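Local coordinates for putative exported protein (Burkholderia pseudomallei, PDB 4JGB) that is of unknown function but has a Rossmann-type fold, probably binds NAD(P) and may act as an oxidoreductase, at residues A[9-14]-A[51-56]; A[26-31]-A[191-196]; A[99-104]-A[196-201]; A[134-139]-A[151-156]. One frame throughout, in Å; residues are numbered along the deposited sequence.

Contact 1 (A[9-14]-A[51-56]). With EDO (1,2-ethanediol), chain C.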
loop_
_atom_site.group_PDB
_atom_site.type_symbol
_atom_site.label_atom_id
_atom_site.label_comp_id
_atom_site.label_asym_id
_atom_site.label_seq_id
_atom_site.Cartn_x
_atom_site.Cartn_y
_atom_site.Cartn_z
ATOM N N ALA A 9 -1.788 10.433 6.623
ATOM C CA ALA A 9 -0.381 10.732 6.345
ATOM C C ALA A 9 0.113 9.679 5.370
ATOM O O ALA A 9 -0.179 8.500 5.516
ATOM C CB ALA A 9 0.457 10.708 7.616
ATOM N N LEU A 10 0.867 10.111 4.370
ATOM C CA LEU A 10 1.154 9.242 3.230
ATOM C C LEU A 10 2.617 9.397 2.848
ATOM O O LEU A 10 3.039 10.526 2.571
ATOM C CB LEU A 10 0.227 9.649 2.057
ATOM C CG LEU A 10 0.464 8.862 0.748
ATOM C CD1 LEU A 10 0.039 7.412 0.952
ATOM C CD2 LEU A 10 -0.258 9.482 -0.451
ATOM N N PHE A 11 3.392 8.298 2.900
ATOM C CA PHE A 11 4.750 8.227 2.340
ATOM C C PHE A 11 4.684 7.804 0.861
ATOM O O PHE A 11 3.786 7.073 0.472
ATOM C CB PHE A 11 5.633 7.236 3.137
ATOM C CG PHE A 11 5.999 7.721 4.517
ATOM C CD1 PHE A 11 7.166 8.472 4.732
ATOM C CD2 PHE A 11 5.162 7.462 5.601
ATOM C CE1 PHE A 11 7.485 8.952 6.010
ATOM C CE2 PHE A 11 5.479 7.919 6.888
ATOM C CZ PHE A 11 6.642 8.671 7.092
ATOM N N GLY A 12 5.620 8.284 0.047
ATOM C CA GLY A 12 5.664 7.916 -1.364
ATOM C C GLY A 12 4.667 8.656 -2.235
ATOM O O GLY A 12 4.362 8.201 -3.344
ATOM N N ALA A 13 4.153 9.788 -1.748
ATOM C CA ALA A 13 3.093 10.541 -2.449
ATOM C C ALA A 13 3.403 11.109 -3.865
ATOM O O ALA A 13 2.448 11.488 -4.589
ATOM C CB ALA A 13 2.483 11.628 -1.547
ATOM N N THR A 14 4.673 11.165 -4.281
ATOM C CA THR A 14 4.985 11.722 -5.600
ATOM C C THR A 14 5.073 10.622 -6.636
ATOM O O THR A 14 5.287 10.907 -7.819
ATOM C CB THR A 14 6.327 12.485 -5.679
ATOM O OG1 THR A 14 7.410 11.586 -5.408
ATOM C CG2 THR A 14 6.385 13.606 -4.713
ATOM N N ALA A 51 9.519 14.281 7.382
ATOM C CA ALA A 51 9.526 13.049 8.153
ATOM C C ALA A 51 10.530 12.093 7.540
ATOM O O ALA A 51 10.604 11.954 6.307
ATOM C CB ALA A 51 8.135 12.412 8.195
ATOM N N ASP A 52 11.314 11.461 8.409
ATOM C CA ASP A 52 12.250 10.442 8.002
ATOM C C ASP A 52 11.727 9.139 8.535
ATOM O O ASP A 52 11.757 8.883 9.749
ATOM C CB ASP A 52 13.658 10.712 8.537
ATOM C CG ASP A 52 14.614 9.511 8.335
ATOM O OD1 ASP A 52 14.287 8.609 7.528
ATOM O OD2 ASP A 52 15.697 9.484 8.974
ATOM N N LEU A 53 11.270 8.320 7.599
ATOM C CA LEU A 53 10.713 7.016 7.859
ATOM C C LEU A 53 11.575 6.172 8.819
ATOM O O LEU A 53 11.063 5.537 9.742
ATOM C CB LEU A 53 10.523 6.311 6.509
ATOM C CG LEU A 53 9.656 5.049 6.446
ATOM C CD1 LEU A 53 8.397 5.202 7.295
ATOM C CD2 LEU A 53 9.304 4.743 5.007
ATOM N N PHE A 54 12.889 6.212 8.629
ATOM C CA PHE A 54 13.786 5.331 9.351
ATOM C C PHE A 54 14.366 5.972 10.623
ATOM O O PHE A 54 15.278 5.420 11.244
ATOM C CB PHE A 54 14.889 4.843 8.397
ATOM C CG PHE A 54 14.363 4.123 7.174
ATOM C CD1 PHE A 54 13.603 2.954 7.302
ATOM C CD2 PHE A 54 14.633 4.601 5.890
ATOM C CE1 PHE A 54 13.119 2.284 6.180
ATOM C CE2 PHE A 54 14.161 3.933 4.763
ATOM C CZ PHE A 54 13.401 2.775 4.908
ATOM N N ASP A 55 13.837 7.138 11.005
ATOM C CA ASP A 55 14.287 7.827 12.211
ATOM C C ASP A 55 13.161 7.761 13.220
ATOM O O ASP A 55 12.158 8.457 13.064
ATOM C CB ASP A 55 14.688 9.274 11.898
ATOM C CG ASP A 55 15.050 10.095 13.140
ATOM O OD1 ASP A 55 15.068 9.586 14.278
ATOM O OD2 ASP A 55 15.331 11.296 12.968
ATOM N N PRO A 56 13.329 6.921 14.266
ATOM C CA PRO A 56 12.277 6.556 15.231
ATOM C C PRO A 56 11.431 7.744 15.693
ATOM O O PRO A 56 10.205 7.735 15.516
ATOM C CB PRO A 56 13.068 5.951 16.407
ATOM C CG PRO A 56 14.502 6.344 16.187
ATOM C CD PRO A 56 14.643 6.403 14.695
HETATM C C1 EDO C . 8.760 10.741 -3.080
HETATM O O1 EDO C . 7.383 10.308 -3.133
HETATM C C2 EDO C . 8.855 11.914 -2.118
HETATM O O2 EDO C . 7.561 12.005 -1.520
#
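F11 turns its CG anti to the carbonyl carbon (chi1 -70°) and L53 holds its own CG anti to the backbone N (chi1 -166°), and together these choices carry a leucine methyl onto the phenyl ring. The setting is the first half of a Rossmann-type fold, which in relatives binds NAD(P): F11 ends the first strand, 7-11, G12 opens the glycine-rich turn of a GxxGxxG motif, and A51 to D55 form the loop between strand 47-50 and helix 56-63. L53 CD1 sits 3.9 Å from the centroid of the F11 ring, only 12° off its normal, which makes a CH-pi contact over the middle of one face. A51 adds a second apolar touch, its CB meeting F11 CE1 obliquely at 4.1 Å. L35 of the neighbouring strand packs on both F11 and A51, while Y73 covers both F11 and L53.

The loop that presents L53 is braced by a type I turn from D52 to D55, closed by D55 N and D52 O at 3.0 Å, and the carboxylate of D52 forms an Asx turn by accepting from F54 N, which meets OD1 from above the carboxylate plane. D55 then takes the N-cap position of helix 56-63. A sulfate about 5 Å from the F11 side chain and, beyond G12, a 1,2-ethanediol both probably come from the crystallisation liquor, though such molecules often mark pockets. The diol is held by Q77 OE1 and by T14 N, whose hydrogen bond to its O1 is 3.1 Å long.

Contact 2 (A[26-31]-A[191-196])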
loop_
_atom_site.group_PDB
_atom_site.type_symbol
_atom_site.label_atom_id
_atom_site.label_comp_id
_atom_site.label_asym_id
_atom_site.label_seq_id
_atom_site.Cartn_x
_atom_site.Cartn_y
_atom_site.Cartn_z
ATOM N N ALA A 26 -7.784 13.365 -1.297
ATOM C CA ALA A 26 -8.099 14.817 -1.276
ATOM C C ALA A 26 -9.447 15.141 -1.915
ATOM O O ALA A 26 -10.216 15.919 -1.361
ATOM C CB ALA A 26 -6.995 15.641 -1.939
ATOM N N ARG A 27 -9.761 14.530 -3.067
ATOM C CA ARG A 27 -10.970 14.900 -3.780
ATOM C C ARG A 27 -12.236 14.458 -3.008
ATOM O O ARG A 27 -13.342 14.953 -3.315
ATOM C CB ARG A 27 -10.979 14.341 -5.207
ATOM C CG ARG A 27 -11.205 12.819 -5.353
ATOM C CD ARG A 27 -10.972 12.398 -6.814
ATOM N NE ARG A 27 -12.044 12.910 -7.686
ATOM C CZ ARG A 27 -12.050 12.922 -9.028
ATOM N NH1 ARG A 27 -11.034 12.450 -9.744
ATOM N NH2 ARG A 27 -13.115 13.424 -9.667
ATOM N N ARG A 28 -12.058 13.560 -2.027
ATOM C CA ARG A 28 -13.167 13.056 -1.182
ATOM C C ARG A 28 -13.351 13.929 0.067
ATOM O O ARG A 28 -14.315 13.769 0.835
ATOM C CB ARG A 28 -12.914 11.600 -0.736
ATOM C CG ARG A 28 -12.774 10.592 -1.877
ATOM C CD ARG A 28 -12.582 9.157 -1.342
ATOM N NE ARG A 28 -12.329 8.207 -2.423
ATOM C CZ ARG A 28 -12.535 6.881 -2.381
ATOM N NH1 ARG A 28 -13.002 6.273 -1.298
ATOM N NH2 ARG A 28 -12.255 6.159 -3.456
ATOM N N GLY A 29 -12.406 14.828 0.297
ATOM C CA GLY A 29 -12.499 15.740 1.463
ATOM C C GLY A 29 -11.654 15.243 2.637
ATOM O O GLY A 29 -11.696 15.833 3.721
ATOM N N HIS A 30 -10.863 14.177 2.433
ATOM C CA HIS A 30 -9.906 13.768 3.483
ATOM C C HIS A 30 -8.801 14.799 3.534
ATOM O O HIS A 30 -8.491 15.415 2.512
ATOM C CB HIS A 30 -9.348 12.349 3.241
ATOM C CG HIS A 30 -10.402 11.282 3.243
ATOM N ND1 HIS A 30 -11.251 11.080 4.308
ATOM C CD2 HIS A 30 -10.731 10.350 2.317
ATOM C CE1 HIS A 30 -12.068 10.083 4.031
ATOM N NE2 HIS A 30 -11.759 9.610 2.837
ATOM N N GLN A 31 -8.231 15.015 4.714
ATOM C CA GLN A 31 -7.041 15.864 4.873
ATOM C C GLN A 31 -5.769 15.027 4.677
ATOM O O GLN A 31 -5.423 14.184 5.523
ATOM C CB GLN A 31 -7.047 16.524 6.261
ATOM C CG GLN A 31 -5.885 17.459 6.547
ATOM C CD GLN A 31 -5.603 17.612 8.036
ATOM O OE1 GLN A 31 -4.603 17.079 8.576
ATOM N NE2 GLN A 31 -6.486 18.318 8.715
ATOM N N TYR A 191 -6.883 1.456 -8.743
ATOM C CA TYR A 191 -6.211 0.954 -7.534
ATOM C C TYR A 191 -6.313 1.974 -6.388
ATOM O O TYR A 191 -6.611 1.613 -5.227
ATOM C CB TYR A 191 -4.748 0.596 -7.825
ATOM C CG TYR A 191 -3.974 0.201 -6.583
ATOM C CD1 TYR A 191 -3.897 -1.141 -6.174
ATOM C CD2 TYR A 191 -3.250 1.166 -5.853
ATOM C CE1 TYR A 191 -3.161 -1.496 -5.040
ATOM C CE2 TYR A 191 -2.532 0.822 -4.708
ATOM C CZ TYR A 191 -2.491 -0.500 -4.312
ATOM O OH TYR A 191 -1.753 -0.833 -3.200
ATOM N N ALA A 192 -6.119 3.249 -6.720
ATOM C CA ALA A 192 -6.261 4.319 -5.736
ATOM C C ALA A 192 -7.730 4.395 -5.179
ATOM O O ALA A 192 -7.945 4.552 -3.974
ATOM C CB ALA A 192 -5.812 5.654 -6.345
ATOM N N ILE A 193 -8.732 4.269 -6.044
ATOM C CA ILE A 193 -10.122 4.138 -5.537
ATOM C C ILE A 193 -10.189 2.998 -4.500
ATOM O O ILE A 193 -10.627 3.219 -3.394
ATOM C CB ILE A 193 -11.177 3.968 -6.663
ATOM C CG1 ILE A 193 -11.187 5.239 -7.554
ATOM C CG2 ILE A 193 -12.562 3.662 -6.045
ATOM C CD1 ILE A 193 -12.154 5.287 -8.718
ATOM N N ALA A 194 -9.770 1.797 -4.873
ATOM C CA ALA A 194 -9.738 0.654 -3.950
ATOM C C ALA A 194 -9.024 0.918 -2.621
ATOM O O ALA A 194 -9.526 0.535 -1.542
ATOM C CB ALA A 194 -9.154 -0.586 -4.627
ATOM N N PHE A 195 -7.869 1.583 -2.705
ATOM C CA PHE A 195 -6.947 1.721 -1.590
ATOM C C PHE A 195 -7.609 2.667 -0.593
ATOM O O PHE A 195 -7.721 2.359 0.612
ATOM C CB PHE A 195 -5.595 2.281 -2.107
ATOM C CG PHE A 195 -4.484 2.318 -1.081
ATOM C CD1 PHE A 195 -4.395 3.358 -0.149
ATOM C CD2 PHE A 195 -3.466 1.366 -1.108
ATOM C CE1 PHE A 195 -3.335 3.422 0.747
ATOM C CE2 PHE A 195 -2.405 1.433 -0.196
ATOM C CZ PHE A 195 -2.336 2.476 0.716
ATOM N N VAL A 196 -8.100 3.795 -1.110
ATOM C CA VAL A 196 -8.769 4.788 -0.261
ATOM C C VAL A 196 -10.142 4.264 0.249
ATOM O O VAL A 196 -10.539 4.575 1.377
ATOM C CB VAL A 196 -8.899 6.155 -0.996
ATOM C CG1 VAL A 196 -9.741 7.119 -0.176
ATOM C CG2 VAL A 196 -7.521 6.781 -1.303
#
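R28 and V196, whose CA atoms are 9.4 Å apart, face each other where the chain leaves helix 16-27 through a Schellman motif, with G29 at positive phi (99°) and its N bonded to A26 O. From there the R28 side chain runs extended from CG to NE and slides past V196 in the opposite direction. Its guanidinium lays one face on V196 CG1, which stands 3.3 Å above the plane and is offset toward the rim. At the far end NH2 reaches helix 188-201, where it makes a weak hydrogen bond to I193 O (3.4 Å, 129°) and brushes I193 CG2 at 3.6 Å. Two residues on, H30 brings CD2 obliquely to V196 CG1 at 4.2 Å.

The stronger polar partners of both residues lie just beyond. E24 forms a salt bridge with R28 NH2 and D197 one with R28 NH1, while H30 is bonded through NE2 to E200 and through ND1 to the backbone N of L6. Since an amide N must donate, ND1 presumably accepts and NE2 carries the proton that E200 receives.

The contact thus joins the turn that ends helix 16-27 to helix 188-201, on one face of the Rossmann sheet. The valine methyl covers the guanidinium face while acidic groups take its N-H donors, an arrangement that would balance the arginine's charge and limit rotation of the group.

Contact 3 (A[99-104]-A[196-201])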
loop_
_atom_site.group_PDB
_atom_site.type_symbol
_atom_site.label_atom_id
_atom_site.label_comp_id
_atom_site.label_asym_id
_atom_site.label_seq_id
_atom_site.Cartn_x
_atom_site.Cartn_y
_atom_site.Cartn_z
ATOM N N VAL A 99 -1.457 5.627 16.423
ATOM C CA VAL A 99 -2.230 5.532 15.182
ATOM C C VAL A 99 -2.562 4.060 14.920
ATOM O O VAL A 99 -1.677 3.204 14.910
ATOM C CB VAL A 99 -1.441 6.124 13.987
ATOM C CG1 VAL A 99 -2.108 5.778 12.643
ATOM C CG2 VAL A 99 -1.257 7.635 14.180
ATOM N N LYS A 100 -3.838 3.762 14.734
ATOM C CA LYS A 100 -4.273 2.382 14.683
ATOM C C LYS A 100 -4.355 1.869 13.241
ATOM O O LYS A 100 -4.091 0.694 12.972
ATOM C CB LYS A 100 -5.619 2.246 15.406
ATOM C CG LYS A 100 -6.111 0.816 15.573
ATOM C CD LYS A 100 -5.749 0.254 16.936
ATOM C CE LYS A 100 -6.372 -1.123 17.115
ATOM N NZ LYS A 100 -7.828 -1.109 16.774
ATOM N N ARG A 101 -4.708 2.752 12.312
ATOM C CA ARG A 101 -4.931 2.323 10.940
ATOM C C ARG A 101 -3.682 2.570 10.107
ATOM O O ARG A 101 -3.206 3.701 10.021
ATOM C CB ARG A 101 -6.176 3.026 10.358
ATOM C CG ARG A 101 -6.627 2.478 9.009
ATOM C CD ARG A 101 -7.248 1.116 9.190
ATOM N NE ARG A 101 -7.919 0.649 7.991
ATOM C CZ ARG A 101 -7.539 -0.400 7.288
ATOM N NH1 ARG A 101 -6.447 -1.091 7.637
ATOM N NH2 ARG A 101 -8.253 -0.737 6.221
ATOM N N VAL A 102 -3.150 1.482 9.542
ATOM C CA VAL A 102 -1.932 1.447 8.716
ATOM C C VAL A 102 -2.243 0.730 7.386
ATOM O O VAL A 102 -2.660 -0.428 7.391
ATOM C CB VAL A 102 -0.786 0.652 9.426
ATOM C CG1 VAL A 102 0.462 0.536 8.548
ATOM C CG2 VAL A 102 -0.415 1.264 10.776
ATOM N N VAL A 103 -2.052 1.396 6.245
ATOM C CA VAL A 103 -2.306 0.716 4.962
ATOM C C VAL A 103 -1.063 0.817 4.083
ATOM O O VAL A 103 -0.548 1.922 3.853
ATOM C CB VAL A 103 -3.564 1.224 4.189
ATOM C CG1 VAL A 103 -3.809 0.393 2.919
ATOM C CG2 VAL A 103 -4.813 1.175 5.056
ATOM N N VAL A 104 -0.567 -0.329 3.618
ATOM C CA VAL A 104 0.665 -0.336 2.795
ATOM C C VAL A 104 0.432 -0.945 1.412
ATOM O O VAL A 104 -0.366 -1.863 1.240
ATOM C CB VAL A 104 1.890 -0.989 3.532
ATOM C CG1 VAL A 104 2.012 -0.493 4.966
ATOM C CG2 VAL A 104 1.788 -2.499 3.607
ATOM N N VAL A 196 -8.100 3.795 -1.110
ATOM C CA VAL A 196 -8.769 4.788 -0.261
ATOM C C VAL A 196 -10.142 4.264 0.249
ATOM O O VAL A 196 -10.539 4.575 1.377
ATOM C CB VAL A 196 -8.899 6.155 -0.996
ATOM C CG1 VAL A 196 -9.741 7.119 -0.176
ATOM C CG2 VAL A 196 -7.521 6.781 -1.303
ATOM N N ASP A 197 -10.857 3.462 -0.549
ATOM C CA ASP A 197 -12.122 2.825 -0.058
ATOM C C ASP A 197 -11.764 1.959 1.159
ATOM O O ASP A 197 -12.502 1.903 2.146
ATOM C CB ASP A 197 -12.783 1.882 -1.101
ATOM C CG ASP A 197 -13.519 2.605 -2.226
ATOM O OD1 ASP A 197 -13.812 3.812 -2.161
ATOM O OD2 ASP A 197 -13.836 1.908 -3.205
ATOM N N GLU A 198 -10.624 1.290 1.087
ATOM C CA GLU A 198 -10.234 0.353 2.139
ATOM C C GLU A 198 -9.846 1.091 3.409
ATOM O O GLU A 198 -10.167 0.647 4.512
ATOM C CB GLU A 198 -9.123 -0.621 1.687
ATOM C CG GLU A 198 -8.637 -1.611 2.774
ATOM C CD GLU A 198 -9.770 -2.327 3.535
ATOM O OE1 GLU A 198 -10.896 -2.432 2.987
ATOM O OE2 GLU A 198 -9.531 -2.801 4.684
ATOM N N ILE A 199 -9.167 2.223 3.241
ATOM C CA ILE A 199 -8.922 3.164 4.347
ATOM C C ILE A 199 -10.213 3.542 5.076
ATOM O O ILE A 199 -10.238 3.569 6.303
ATOM C CB ILE A 199 -8.183 4.441 3.876
ATOM C CG1 ILE A 199 -6.748 4.088 3.432
ATOM C CG2 ILE A 199 -8.171 5.511 4.977
ATOM C CD1 ILE A 199 -5.929 5.273 2.967
ATOM N N GLU A 200 -11.279 3.809 4.329
ATOM C CA GLU A 200 -12.578 4.189 4.913
ATOM C C GLU A 200 -13.340 2.984 5.458
ATOM O O GLU A 200 -13.954 3.089 6.486
ATOM C CB GLU A 200 -13.467 4.862 3.869
ATOM C CG GLU A 200 -13.009 6.257 3.464
ATOM C CD GLU A 200 -13.603 6.687 2.136
ATOM O OE1 GLU A 200 -14.486 5.970 1.605
ATOM O OE2 GLU A 200 -13.164 7.738 1.615
ATOM N N GLN A 201 -13.300 1.846 4.757
ATOM C CA GLN A 201 -14.226 0.726 5.034
ATOM C C GLN A 201 -13.699 -0.370 5.938
ATOM O O GLN A 201 -14.477 -1.080 6.577
ATOM C CB GLN A 201 -14.667 0.063 3.713
ATOM C CG GLN A 201 -15.343 1.049 2.785
ATOM C CD GLN A 201 -15.424 0.579 1.360
ATOM O OE1 GLN A 201 -14.844 -0.443 0.985
ATOM N NE2 GLN A 201 -16.176 1.315 0.546
HETATM O O HOH W 1 -10.726 1.319 7.895
#
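R101, at the start of strand 101-105, makes the polar half of this contact with E198 and I199, where the last helix of the Rossmann-type fold packs on the central sheet. Helix 188-201 runs nearly antiparallel to the strand (160° between the short axes, 9.6 Å apart at closest approach). The arginine chain leaves with CG anti to its N and then bends at chi2, which carries the guanidinium to the last turn of the helix. There NH2 bonds E198 O at 2.9 Å, from above the carbonyl plane. The same nitrogen forms a salt bridge with E198 OE2, also 2.9 Å away, although as a hydrogen bond it is weak, bent to 121° at the hydrogen; the guanidinium and carboxylate planes stand 83° apart. NE uses a water, 2.9 Å from it, that in turn donates to I199 O at 2.8 Å.

Other bonds hold these groups in place: R101 NH1 donates to D150 O and T152 OG1, and the E198 carboxylate receives R203 N and F204 N from the chain after the helix. A positive group beside the final carbonyls would also suit the negative end of the helix dipole.

Two residues on, V103 supplies the apolar half. Its CG2 packs on I199 CG1 at 3.9 Å, the side chains crossing obliquely, and the same methyl lies 3.7 Å above one face of the R101 guanidinium, offset toward its rim.

Contact 4 (A[134-139]-A[151-156])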
loop_
_atom_site.group_PDB
_atom_site.type_symbol
_atom_site.label_atom_id
_atom_site.label_comp_id
_atom_site.label_asym_id
_atom_site.label_seq_id
_atom_site.Cartn_x
_atom_site.Cartn_y
_atom_site.Cartn_z
ATOM N N LEU A 134 9.701 -11.380 -3.292
ATOM C CA LEU A 134 10.179 -12.041 -2.079
ATOM C C LEU A 134 10.228 -11.077 -0.893
ATOM O O LEU A 134 9.843 -11.449 0.196
ATOM C CB LEU A 134 11.598 -12.649 -2.267
ATOM C CG LEU A 134 11.767 -13.732 -3.329
ATOM C CD1 LEU A 134 13.216 -14.216 -3.448
ATOM C CD2 LEU A 134 10.813 -14.873 -3.054
ATOM N N ALA A 135 10.780 -9.887 -1.100
ATOM C CA ALA A 135 10.771 -8.831 -0.070
ATOM C C ALA A 135 9.329 -8.500 0.378
ATOM O O ALA A 135 9.069 -8.375 1.586
ATOM C CB ALA A 135 11.464 -7.585 -0.590
ATOM N N HIS A 136 8.379 -8.391 -0.569
ATOM C CA HIS A 136 6.984 -8.183 -0.143
ATOM C C HIS A 136 6.474 -9.346 0.700
ATOM O O HIS A 136 5.790 -9.120 1.708
ATOM C CB HIS A 136 6.032 -7.929 -1.321
ATOM C CG HIS A 136 6.221 -6.593 -1.936
ATOM N ND1 HIS A 136 5.988 -5.423 -1.241
ATOM C CD2 HIS A 136 6.668 -6.229 -3.154
ATOM C CE1 HIS A 136 6.258 -4.393 -2.021
ATOM N NE2 HIS A 136 6.666 -4.857 -3.190
ATOM N N ARG A 137 6.820 -10.572 0.292
ATOM C CA ARG A 137 6.430 -11.757 1.044
ATOM C C ARG A 137 6.853 -11.680 2.496
ATOM O O ARG A 137 6.055 -11.995 3.370
ATOM C CB ARG A 137 6.997 -13.035 0.438
ATOM C CG ARG A 137 6.914 -14.234 1.390
ATOM C CD ARG A 137 7.618 -15.458 0.811
ATOM N NE ARG A 137 6.883 -15.994 -0.339
ATOM C CZ ARG A 137 7.368 -16.899 -1.187
ATOM N NH1 ARG A 137 8.599 -17.375 -1.027
ATOM N NH2 ARG A 137 6.627 -17.307 -2.212
ATOM N N ASP A 138 8.101 -11.267 2.735
ATOM C CA ASP A 138 8.622 -11.096 4.102
ATOM C C ASP A 138 7.985 -9.929 4.865
ATOM O O ASP A 138 7.739 -10.033 6.054
ATOM C CB ASP A 138 10.134 -10.909 4.068
ATOM C CG ASP A 138 10.874 -12.136 3.534
ATOM O OD1 ASP A 138 10.253 -13.240 3.416
ATOM O OD2 ASP A 138 12.078 -11.970 3.224
ATOM N N ALA A 139 7.748 -8.812 4.181
ATOM C CA ALA A 139 6.991 -7.690 4.742
ATOM C C ALA A 139 5.623 -8.183 5.231
ATOM O O ALA A 139 5.246 -7.953 6.382
ATOM C CB ALA A 139 6.831 -6.576 3.719
ATOM N N TRP A 151 -3.857 -3.066 10.303
ATOM C CA TRP A 151 -3.074 -2.943 9.115
ATOM C C TRP A 151 -3.746 -3.665 7.965
ATOM O O TRP A 151 -4.561 -4.577 8.169
ATOM C CB TRP A 151 -1.619 -3.415 9.368
ATOM C CG TRP A 151 -1.502 -4.867 9.781
ATOM C CD1 TRP A 151 -1.345 -5.367 11.064
ATOM C CD2 TRP A 151 -1.518 -6.005 8.909
ATOM N NE1 TRP A 151 -1.251 -6.739 11.030
ATOM C CE2 TRP A 151 -1.360 -7.160 9.725
ATOM C CE3 TRP A 151 -1.651 -6.162 7.524
ATOM C CZ2 TRP A 151 -1.351 -8.470 9.193
ATOM C CZ3 TRP A 151 -1.627 -7.480 6.984
ATOM C CH2 TRP A 151 -1.500 -8.605 7.825
ATOM N N THR A 152 -3.413 -3.224 6.753
ATOM C CA THR A 152 -3.852 -3.861 5.517
ATOM C C THR A 152 -2.670 -3.876 4.551
ATOM O O THR A 152 -1.998 -2.857 4.359
ATOM C CB THR A 152 -5.040 -3.096 4.877
ATOM O OG1 THR A 152 -6.212 -3.347 5.650
ATOM C CG2 THR A 152 -5.321 -3.603 3.437
ATOM N N PHE A 153 -2.400 -5.032 3.955
ATOM C CA PHE A 153 -1.294 -5.152 3.026
ATOM C C PHE A 153 -1.965 -5.227 1.662
ATOM O O PHE A 153 -2.516 -6.270 1.305
ATOM C CB PHE A 153 -0.530 -6.415 3.379
ATOM C CG PHE A 153 0.631 -6.738 2.474
ATOM C CD1 PHE A 153 1.877 -6.130 2.660
ATOM C CD2 PHE A 153 0.501 -7.714 1.480
ATOM C CE1 PHE A 153 2.952 -6.479 1.839
ATOM C CE2 PHE A 153 1.572 -8.046 0.651
ATOM C CZ PHE A 153 2.800 -7.430 0.836
ATOM N N PHE A 154 -1.982 -4.107 0.943
ATOM C CA PHE A 154 -2.845 -3.941 -0.224
ATOM C C PHE A 154 -2.050 -4.091 -1.521
ATOM O O PHE A 154 -1.543 -3.101 -2.011
ATOM C CB PHE A 154 -3.568 -2.557 -0.212
ATOM C CG PHE A 154 -4.905 -2.561 -0.955
ATOM C CD1 PHE A 154 -4.980 -2.936 -2.303
ATOM C CD2 PHE A 154 -6.084 -2.221 -0.298
ATOM C CE1 PHE A 154 -6.188 -3.000 -2.962
ATOM C CE2 PHE A 154 -7.302 -2.254 -0.960
ATOM C CZ PHE A 154 -7.360 -2.639 -2.298
ATOM N N SER A 155 -1.942 -5.310 -2.073
ATOM C CA SER A 155 -1.147 -5.545 -3.300
ATOM C C SER A 155 -1.844 -5.100 -4.569
ATOM O O SER A 155 -3.037 -5.360 -4.730
ATOM C CB SER A 155 -0.768 -7.033 -3.473
ATOM O OG SER A 155 -0.042 -7.481 -2.334
ATOM N N PRO A 156 -1.101 -4.435 -5.466
ATOM C CA PRO A 156 -1.597 -4.116 -6.794
ATOM C C PRO A 156 -1.732 -5.404 -7.564
ATOM O O PRO A 156 -1.145 -6.432 -7.178
ATOM C CB PRO A 156 -0.426 -3.318 -7.461
ATOM C CG PRO A 156 0.533 -2.994 -6.369
ATOM C CD PRO A 156 0.297 -4.006 -5.264
#
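F153 is the residue through which strand 150-155 meets H136 and A139 of helix 130-143, the helix that precedes it in the chain. That helix lies in the connection between the neighbouring parallel strands 101-105 and 150-155, a beta-alpha-beta crossover of the Rossmann-type fold, and the contact closes the crossover's second half by packing the helix on the strand that follows it. Earlier in this strand, W151 turns the edge of its indole toward the backbone N of F153 and packs on Y140 and L143 of the same helix.

F153 then places its ring between strand and helix, with CG anti to the backbone N (chi1 178°), reaching out from the sheet. CZ does most of the touching: it meets H136 CB at 3.9 Å, in the plane of the ring at its edge, and comes obliquely to H136 O at 3.5 Å. On the neighbouring ring atom, CE1, A139 CB makes a looser apolar contact at 4.3 Å. The ring of Y140 lies against that of F153 with planes about 50° apart, and L143 and T110 also touch it. The next residue, F154, packs instead on helix 188-201.

Carbon surface thus carries the helix-strand interface here. F153 offers it to H136 CB and A139 CB, while the polar end of H136 turns elsewhere, its NE2 weakly bonded to E78.

How the contacts relate
All four contacts belong to one Rossmann-type domain. Contacts 1, 3 and 4 reach its eight-stranded sheet through strands 7-11, 101-105 and 150-155, the last two being neighbours. Contacts 2 and 3 are only 10 Å apart between centres, share helix 188-201 and its V196, and are tied by D197 with R28 and E200 with H30. Contact 4 lies about 20 Å from contact 2 between centres, yet Y191 OH reaches F154 O. Contact 1, 16 to 18 Å from the others between centres, touches none of them. Along the chain contact 1 closes before contacts 3 and 4 open, while contact 2 spans the range from helix 16-27 to helix 188-201, joining early and late parts of the fold.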